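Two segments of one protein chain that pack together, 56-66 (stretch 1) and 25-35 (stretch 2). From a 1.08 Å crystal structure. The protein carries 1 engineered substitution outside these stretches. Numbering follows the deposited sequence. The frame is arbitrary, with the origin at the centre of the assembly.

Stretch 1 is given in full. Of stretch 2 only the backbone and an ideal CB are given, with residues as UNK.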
ATOM      1  N   GLU A  56      15.762  -8.467   8.283  1.00  6.12           N
ATOM      2  CA  GLU A  56      14.862  -8.753   7.181  1.00  6.32           C
ATOM      3  C   GLU A  56      13.892  -9.836   7.636  1.00  5.80           C
ATOM      4  O   GLU A  56      14.176 -10.560   8.587  1.00  6.47           O
ATOM      5  CB  GLU A  56      15.634  -9.183   5.938  1.00  7.85           C
ATOM      6  CG  GLU A  56      16.409 -10.469   6.088  1.00 10.25           C
ATOM      7  CD  GLU A  56      17.242 -10.718   4.845  1.00 13.88           C
ATOM      8  OE1 GLU A  56      16.880 -11.599   4.057  1.00 18.80           O
ATOM      9  OE2 GLU A  56      18.221  -9.976   4.641  1.00 19.39           O
ATOM     10  N   ALA A  57      12.764  -9.930   6.939  1.00  5.38           N
ATOM     11  CA  ALA A  57      11.719 -10.851   7.322  1.00  5.43           C
ATOM     12  C   ALA A  57      10.856 -11.126   6.093  1.00  5.09           C
ATOM     13  O   ALA A  57      10.986 -10.444   5.076  1.00  5.64           O
ATOM     14  CB  ALA A  57      10.910 -10.270   8.455  1.00  5.38           C
ATOM     15  N   LYS A  58       9.946 -12.097   6.195  1.00  4.95           N
ATOM     16  CA  LYS A  58       9.009 -12.296   5.105  1.00  5.01           C
ATOM     17  C   LYS A  58       8.249 -10.990   4.871  1.00  4.83           C
ATOM     18  O   LYS A  58       8.039 -10.204   5.792  1.00  4.93           O
ATOM     19  CB  LYS A  58       8.034 -13.444   5.380  1.00  4.97           C
ATOM     20  CG  LYS A  58       6.906 -13.157   6.363  1.00  5.25           C
ATOM     21  CD  LYS A  58       5.881 -14.267   6.390  1.00  5.43           C
ATOM     22  CE  LYS A  58       4.687 -13.959   7.264  1.00  5.60           C
ATOM     23  NZ  LYS A  58       3.670 -15.029   7.142  1.00  5.88           N
ATOM     24  N   LEU A  59       7.829 -10.760   3.629  1.00  5.16           N
ATOM     25  CA  LEU A  59       7.013  -9.590   3.356  1.00  5.24           C
ATOM     26  C   LEU A  59       5.747  -9.671   4.218  1.00  5.13           C
ATOM     27  O   LEU A  59       5.136 -10.729   4.332  1.00  5.56           O
ATOM     28  CB  LEU A  59       6.682  -9.483   1.865  1.00  5.75           C
ATOM     29  CG  LEU A  59       7.713  -8.755   1.000  1.00  6.84           C
ATOM     30  CD1 LEU A  59       7.786  -7.276   1.342  1.00  7.15           C
ATOM     31  CD2 LEU A  59       9.094  -9.375   1.082  1.00  7.84           C
ATOM     32  N   PHE A  60       5.374  -8.536   4.819  1.00  4.93           N
ATOM     33  CA  PHE A  60       4.189  -8.400   5.695  1.00  4.95           C
ATOM     34  C   PHE A  60       4.381  -9.185   7.000  1.00  4.77           C
ATOM     35  O   PHE A  60       3.413  -9.490   7.688  1.00  5.19           O
ATOM     36  CB  PHE A  60       2.893  -8.784   4.965  1.00  5.11           C
ATOM     37  CG  PHE A  60       2.754  -8.099   3.630  1.00  5.28           C
ATOM     38  CD1 PHE A  60       2.307  -6.792   3.549  1.00  5.62           C
ATOM     39  CD2 PHE A  60       3.108  -8.745   2.456  1.00  5.85           C
ATOM     40  CE1 PHE A  60       2.218  -6.144   2.328  1.00  5.96           C
ATOM     41  CE2 PHE A  60       3.008  -8.100   1.232  1.00  6.17           C
ATOM     42  CZ  PHE A  60       2.566  -6.800   1.172  1.00  5.96           C
ATOM     43  N   SER A  61       5.634  -9.437   7.385  1.00  4.77           N
ATOM     44  CA  SER A  61       5.935 -10.082   8.648  1.00  4.71           C
ATOM     45  C   SER A  61       5.338  -9.294   9.803  1.00  4.53           C
ATOM     46  O   SER A  61       5.433  -8.064   9.850  1.00  4.76           O
ATOM     47  CB  SER A  61       7.424 -10.169   8.861  1.00  4.99           C
ATOM     48  OG  SER A  61       7.745 -10.701  10.142  1.00  5.25           O
ATOM     49  N   PRO A  62       4.837  -9.978  10.851  1.00  4.53           N
ATOM     50  CA  PRO A  62       4.564  -9.279  12.100  1.00  4.54           C
ATOM     51  C   PRO A  62       5.889  -8.815  12.725  1.00  4.48           C
ATOM     52  O   PRO A  62       6.963  -9.328  12.380  1.00  4.75           O
ATOM     53  CB  PRO A  62       3.846 -10.341  12.935  1.00  4.92           C
ATOM     54  CG  PRO A  62       4.461 -11.635  12.456  1.00  4.98           C
ATOM     55  CD  PRO A  62       4.636 -11.435  10.966  1.00  4.92           C
ATOM     56  N   LEU A  63       5.797  -7.835  13.628  1.00  4.60           N
ATOM     57  CA  LEU A  63       6.956  -7.260  14.311  1.00  4.58           C
ATOM     58  C   LEU A  63       6.602  -7.008  15.776  1.00  4.45           C
ATOM     59  O   LEU A  63       5.463  -6.679  16.113  1.00  4.99           O
ATOM     60  CB  LEU A  63       7.371  -5.926  13.688  1.00  5.08           C
ATOM     61  CG  LEU A  63       7.883  -5.962  12.251  1.00  5.75           C
ATOM     62  CD1 LEU A  63       8.088  -4.545  11.734  1.00  6.52           C
ATOM     63  CD2 LEU A  63       9.171  -6.765  12.126  1.00  6.51           C
ATOM     64  N   ALA A  64       7.622  -7.100  16.631  1.00  4.34           N
ATOM     65  CA  ALA A  64       7.549  -6.653  18.014  1.00  4.49           C
ATOM     66  C   ALA A  64       8.966  -6.278  18.444  1.00  4.64           C
ATOM     67  O   ALA A  64       9.928  -6.723  17.828  1.00  5.14           O
ATOM     68  CB  ALA A  64       6.955  -7.721  18.910  1.00  4.77           C
ATOM     69  N   ALA A  65       9.098  -5.475  19.496  1.00  4.69           N
ATOM     70  CA  ALA A  65      10.426  -5.074  19.945  1.00  4.83           C
ATOM     71  C   ALA A  65      10.417  -4.745  21.433  1.00  5.21           C
ATOM     72  O   ALA A  65       9.412  -4.255  21.959  1.00  6.13           O
ATOM     73  CB  ALA A  65      10.923  -3.892  19.151  1.00  5.30           C
ATOM     74  N   VAL A  66      11.568  -4.984  22.075  1.00  5.08           N
ATOM     75  CA  VAL A  66      11.808  -4.614  23.476  1.00  5.24           C
ATOM     76  C   VAL A  66      13.220  -4.043  23.612  1.00  5.13           C
ATOM     77  O   VAL A  66      14.079  -4.260  22.756  1.00  5.33           O
ATOM     78  CB  VAL A  66      11.628  -5.805  24.435  1.00  6.04           C
ATOM     79  CG1 VAL A  66      10.197  -6.313  24.437  1.00  6.70           C
ATOM     80  CG2 VAL A  66      12.600  -6.939  24.135  1.00  6.49           C
ATOM     81  N   UNK A  25      11.724   3.238  16.127  1.00  5.12           N
ATOM     82  CA  UNK A  25      10.567   2.618  15.511  1.00  5.23           C
ATOM     83  C   UNK A  25      11.059   1.769  14.338  1.00  5.08           C
ATOM     84  O   UNK A  25      11.983   2.153  13.622  1.00  5.81           O
ATOM     85  CB  UNK A  25       9.550   3.667  15.056  1.00  5.23           C
ATOM     86  N   UNK A  26      10.431   0.594  14.199  1.00  4.76           N
ATOM     87  CA  UNK A  26      10.781  -0.434  13.233  1.00  4.91           C
ATOM     88  C   UNK A  26       9.592  -0.652  12.303  1.00  4.94           C
ATOM     89  O   UNK A  26       8.440  -0.719  12.745  1.00  5.26           O
ATOM     90  CB  UNK A  26      11.181  -1.735  13.931  1.00  4.91           C
ATOM     91  N   UNK A  27       9.898  -0.771  11.009  1.00  5.01           N
ATOM     92  CA  UNK A  27       8.899  -0.978   9.984  1.00  5.20           C
ATOM     93  C   UNK A  27       9.562  -1.734   8.837  1.00  4.85           C
ATOM     94  O   UNK A  27      10.786  -1.823   8.772  1.00  5.51           O
ATOM     95  CB  UNK A  27       8.299   0.348   9.512  1.00  5.20           C
ATOM     96  N   UNK A  28       8.746  -2.239   7.915  1.00  4.71           N
ATOM     97  CA  UNK A  28       9.262  -2.983   6.786  1.00  4.83           C
ATOM     98  C   UNK A  28       9.202  -2.124   5.525  1.00  4.92           C
ATOM     99  O   UNK A  28       8.259  -1.360   5.309  1.00  5.31           O
ATOM    100  CB  UNK A  28       8.479  -4.283   6.595  1.00  4.83           C
ATOM    101  N   UNK A  29      10.222  -2.296   4.683  1.00  5.13           N
ATOM    102  CA  UNK A  29      10.310  -1.599   3.411  1.00  5.37           C
ATOM    103  C   UNK A  29       9.827  -2.516   2.277  1.00  5.32           C
ATOM    104  O   UNK A  29       9.446  -3.673   2.474  1.00  5.49           O
ATOM    105  CB  UNK A  29      11.744  -1.129   3.156  1.00  5.37           C
ATOM    106  N   UNK A  30       9.825  -1.965   1.060  1.00  5.61           N
ATOM    107  CA  UNK A  30       9.279  -2.667  -0.111  1.00  5.89           C
ATOM    108  C   UNK A  30      10.085  -3.925  -0.451  1.00  6.07           C
ATOM    109  O   UNK A  30       9.555  -4.825  -1.104  1.00  6.94           O
ATOM    110  CB  UNK A  30       9.252  -1.729  -1.320  1.00  5.89           C
ATOM    111  N   UNK A  31      11.349  -3.962  -0.012  1.00  6.57           N
ATOM    112  CA  UNK A  31      12.260  -5.070  -0.265  1.00  7.54           C
ATOM    113  C   UNK A  31      12.197  -6.133   0.834  1.00  7.22           C
ATOM    114  O   UNK A  31      12.951  -7.099   0.769  1.00  9.12           O
ATOM    115  CB  UNK A  31      13.691  -4.546  -0.399  1.00  7.54           C
ATOM    116  N   UNK A  32      11.352  -5.936   1.852  1.00  6.41           N
ATOM    117  CA  UNK A  32      11.238  -6.880   2.960  1.00  6.47           C
ATOM    118  C   UNK A  32      12.230  -6.643   4.092  1.00  5.74           C
ATOM    119  O   UNK A  32      12.232  -7.392   5.072  1.00  6.24           O
ATOM    120  CB  UNK A  32      11.418  -8.304   2.431  1.00  6.47           C
ATOM    121  N   UNK A  33      13.081  -5.616   3.977  1.00  5.49           N
ATOM    122  CA  UNK A  33      14.009  -5.316   5.060  1.00  5.50           C
ATOM    123  C   UNK A  33      13.263  -4.623   6.199  1.00  5.10           C
ATOM    124  O   UNK A  33      12.284  -3.921   5.977  1.00  5.85           O
ATOM    125  CB  UNK A  33      15.163  -4.445   4.560  1.00  5.50           C
ATOM    126  N   UNK A  34      13.768  -4.819   7.420  1.00  4.90           N
ATOM    127  CA  UNK A  34      13.297  -4.100   8.584  1.00  5.09           C
ATOM    128  C   UNK A  34      14.216  -2.896   8.769  1.00  5.01           C
ATOM    129  O   UNK A  34      15.426  -3.065   8.910  1.00  5.71           O
ATOM    130  CB  UNK A  34      13.272  -4.992   9.827  1.00  5.09           C
ATOM    131  N   UNK A  35      13.620  -1.702   8.745  1.00  5.03           N
ATOM    132  CA  UNK A  35      14.338  -0.462   8.935  1.00  5.33           C
ATOM    133  C   UNK A  35      14.023   0.137  10.303  1.00  5.34           C
ATOM    134  O   UNK A  35      12.988  -0.145  10.908  1.00  5.90           O
ATOM    135  CB  UNK A  35      13.993   0.529   7.821  1.00  5.33           C
TER

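Position 25 lies in a strand with its CB directed away from stretch 1 and nothing of it within 5.5 Å, so the contact sets no rule; the residue is Val25.

At position 26 the CB points toward stretch 1, 4.7 Å from Leu63 CD1, with the small Ala65 farther along. Any sizeable apolar or aromatic side chain would suit. It is Tyr26, whose CD2 lies 4.1 Å from Ala65 CB, the ring meeting that methyl obliquely.

Position 27 points away and leaves the choice open. It is Phe27, whose backbone matters more here: its CA is 4.1 Å from Leu63 CD1.

Position 28 points toward the turn from Lys58 to Ser61, which offers the carbonyl of Lys58 and the amide of Phe60. A side chain reaching both needs a donor and an acceptor at its tip, and the distance from the CB favours a long amide, though a long donor alone could serve the carbonyl. Gln28 extends with chi1 and chi2 both t. Its NE2 donates to Lys58 O at 2.8 Å and to the backbone O of position 32 at 3.0 Å, while OE1 accepts weakly from Phe60 N at 2.8 Å and Ser61 N at 3.4 Å. Water 1 adds a bridge, donating to Gln28 OE1 and to Ser61 O.

Position 29 opens a tight turn with its CB directed away. A short acceptor would suit, since the backbone N of position 33 is within reach; Asp29 OD1 accepts from it at 2.9 Å. At 30 and 31, second and third in the turn, the CB atoms also point away and stretch 1 meets mainly backbone, so many side chains would do. Leu30 and Asn31 make no close side-chain contact with it; Leu59 CD1 rests 3.9 Å from Leu30 O.

Position 32 is the strictest. With phi/psi of 87/1, a CB would jam against the preceding carbonyl, and the ideal CB falls 2.9 Å from Leu59 CD2. Glycine fits: Gly32 lets Leu59 CD2 approach its CA to 3.8 Å, and Gly32 O accepts from Ala57 N at 3.2 Å.

Position 33 pairs with Glu56 in an antiparallel, non-hydrogen-bonded bridge, both side chains on the same sheet face. The carboxylate invites a long basic side chain, although a polar one could also work. Lys33 answers with a salt bridge, NZ to Glu56 OE2 at 3.0 Å, a weak hydrogen bond.

Position 34 points toward Ala57 and Leu63, an apolar site for a branched aliphatic or similar residue. Ile34 places CD1 3.8 Å from Leu63 CD2 and 4.2 Å from Ala57 CB.

Position 35 is out of reach. Arg35 turns to its own hairpin, NE bridging to Asp29 OD2 at 2.8 Å.

Stretch 2 25-35: VYFQDLNGKIR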
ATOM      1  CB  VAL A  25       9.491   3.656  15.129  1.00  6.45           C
ATOM      2  CG1 VAL A  25       9.986   4.690  14.144  1.00  7.26           C
ATOM      3  CG2 VAL A  25       8.212   3.003  14.636  1.00  6.97           C
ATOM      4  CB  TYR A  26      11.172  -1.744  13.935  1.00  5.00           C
ATOM      5  CG  TYR A  26      12.323  -1.516  14.871  1.00  4.94           C
ATOM      6  CD1 TYR A  26      13.620  -1.432  14.396  1.00  5.18           C
ATOM      7  CD2 TYR A  26      12.102  -1.237  16.209  1.00  5.15           C
ATOM      8  CE1 TYR A  26      14.674  -1.104  15.229  1.00  5.27           C
ATOM      9  CE2 TYR A  26      13.143  -0.907  17.057  1.00  5.30           C
ATOM     10  CZ  TYR A  26      14.430  -0.821  16.562  1.00  5.09           C
ATOM     11  OH  TYR A  26      15.441  -0.435  17.389  1.00  5.60           O
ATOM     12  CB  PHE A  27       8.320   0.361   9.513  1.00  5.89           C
ATOM     13  CG  PHE A  27       9.318   1.265   8.828  1.00  6.29           C
ATOM     14  CD1 PHE A  27      10.108   2.151   9.548  1.00  7.07           C
ATOM     15  CD2 PHE A  27       9.483   1.216   7.451  1.00  6.43           C
ATOM     16  CE1 PHE A  27      11.029   2.967   8.902  1.00  7.52           C
ATOM     17  CE2 PHE A  27      10.403   2.029   6.807  1.00  7.32           C
ATOM     18  CZ  PHE A  27      11.171   2.903   7.534  1.00  7.59           C
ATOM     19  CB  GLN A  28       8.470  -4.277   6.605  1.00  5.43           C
ATOM     20  CG  GLN A  28       9.133  -5.279   5.676  1.00  5.99           C
ATOM     21  CD  GLN A  28       8.511  -6.645   5.817  1.00  6.16           C
ATOM     22  OE1 GLN A  28       7.292  -6.779   5.971  1.00  6.21           O
ATOM     23  NE2 GLN A  28       9.345  -7.675   5.769  1.00  6.33           N
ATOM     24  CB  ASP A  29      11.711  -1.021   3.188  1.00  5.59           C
ATOM     25  CG  ASP A  29      12.827  -2.016   2.912  1.00  5.74           C
ATOM     26  OD1 ASP A  29      12.528  -3.146   2.477  1.00  5.69           O
ATOM     27  OD2 ASP A  29      14.001  -1.633   3.129  1.00  6.80           O
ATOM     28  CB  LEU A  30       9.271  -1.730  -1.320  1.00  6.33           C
ATOM     29  CG  LEU A  30       8.450  -0.458  -1.159  1.00  6.98           C
ATOM     30  CD1 LEU A  30       8.588   0.409  -2.397  1.00  7.78           C
ATOM     31  CD2 LEU A  30       6.991  -0.773  -0.890  1.00  8.49           C
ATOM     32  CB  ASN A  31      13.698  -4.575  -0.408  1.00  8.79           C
ATOM     33  CG  ASN A  31      13.864  -3.657  -1.595  1.00 10.88           C
ATOM     34  OD1 ASN A  31      13.339  -3.941  -2.667  1.00 13.15           O
ATOM     35  ND2 ASN A  31      14.565  -2.553  -1.407  1.00 13.37           N
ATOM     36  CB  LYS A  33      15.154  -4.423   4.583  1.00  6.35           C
ATOM     37  CG  LYS A  33      15.934  -4.952   3.393  1.00  8.06           C
ATOM     38  CD  LYS A  33      16.508  -6.328   3.586  1.00 10.48           C
ATOM     39  CE  LYS A  33      17.224  -6.811   2.341  1.00 13.79           C
ATOM     40  NZ  LYS A  33      17.402  -8.280   2.329  1.00 17.25           N
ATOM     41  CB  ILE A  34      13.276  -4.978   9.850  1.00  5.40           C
ATOM     42  CG1 ILE A  34      12.503  -6.283   9.642  1.00  5.97           C
ATOM     43  CG2 ILE A  34      12.718  -4.182  11.019  1.00  5.59           C
ATOM     44  CD1 ILE A  34      12.709  -7.303  10.737  1.00  6.97           C
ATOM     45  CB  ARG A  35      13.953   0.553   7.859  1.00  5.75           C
ATOM     46  CG  ARG A  35      14.374   0.161   6.454  1.00  5.99           C
ATOM     47  CD  ARG A  35      14.034   1.266   5.481  1.00  6.33           C
ATOM     48  NE  ARG A  35      14.389   0.915   4.121  1.00  6.38           N
ATOM     49  CZ  ARG A  35      14.335   1.751   3.095  1.00  7.00           C
ATOM     50  NH1 ARG A  35      14.006   3.019   3.294  1.00  8.11           N
ATOM     51  NH2 ARG A  35      14.604   1.307   1.880  1.00  7.95           N
TER
HETATM   52  O   HOH W   1       5.325  -6.060   8.015  1.00  5.93           O
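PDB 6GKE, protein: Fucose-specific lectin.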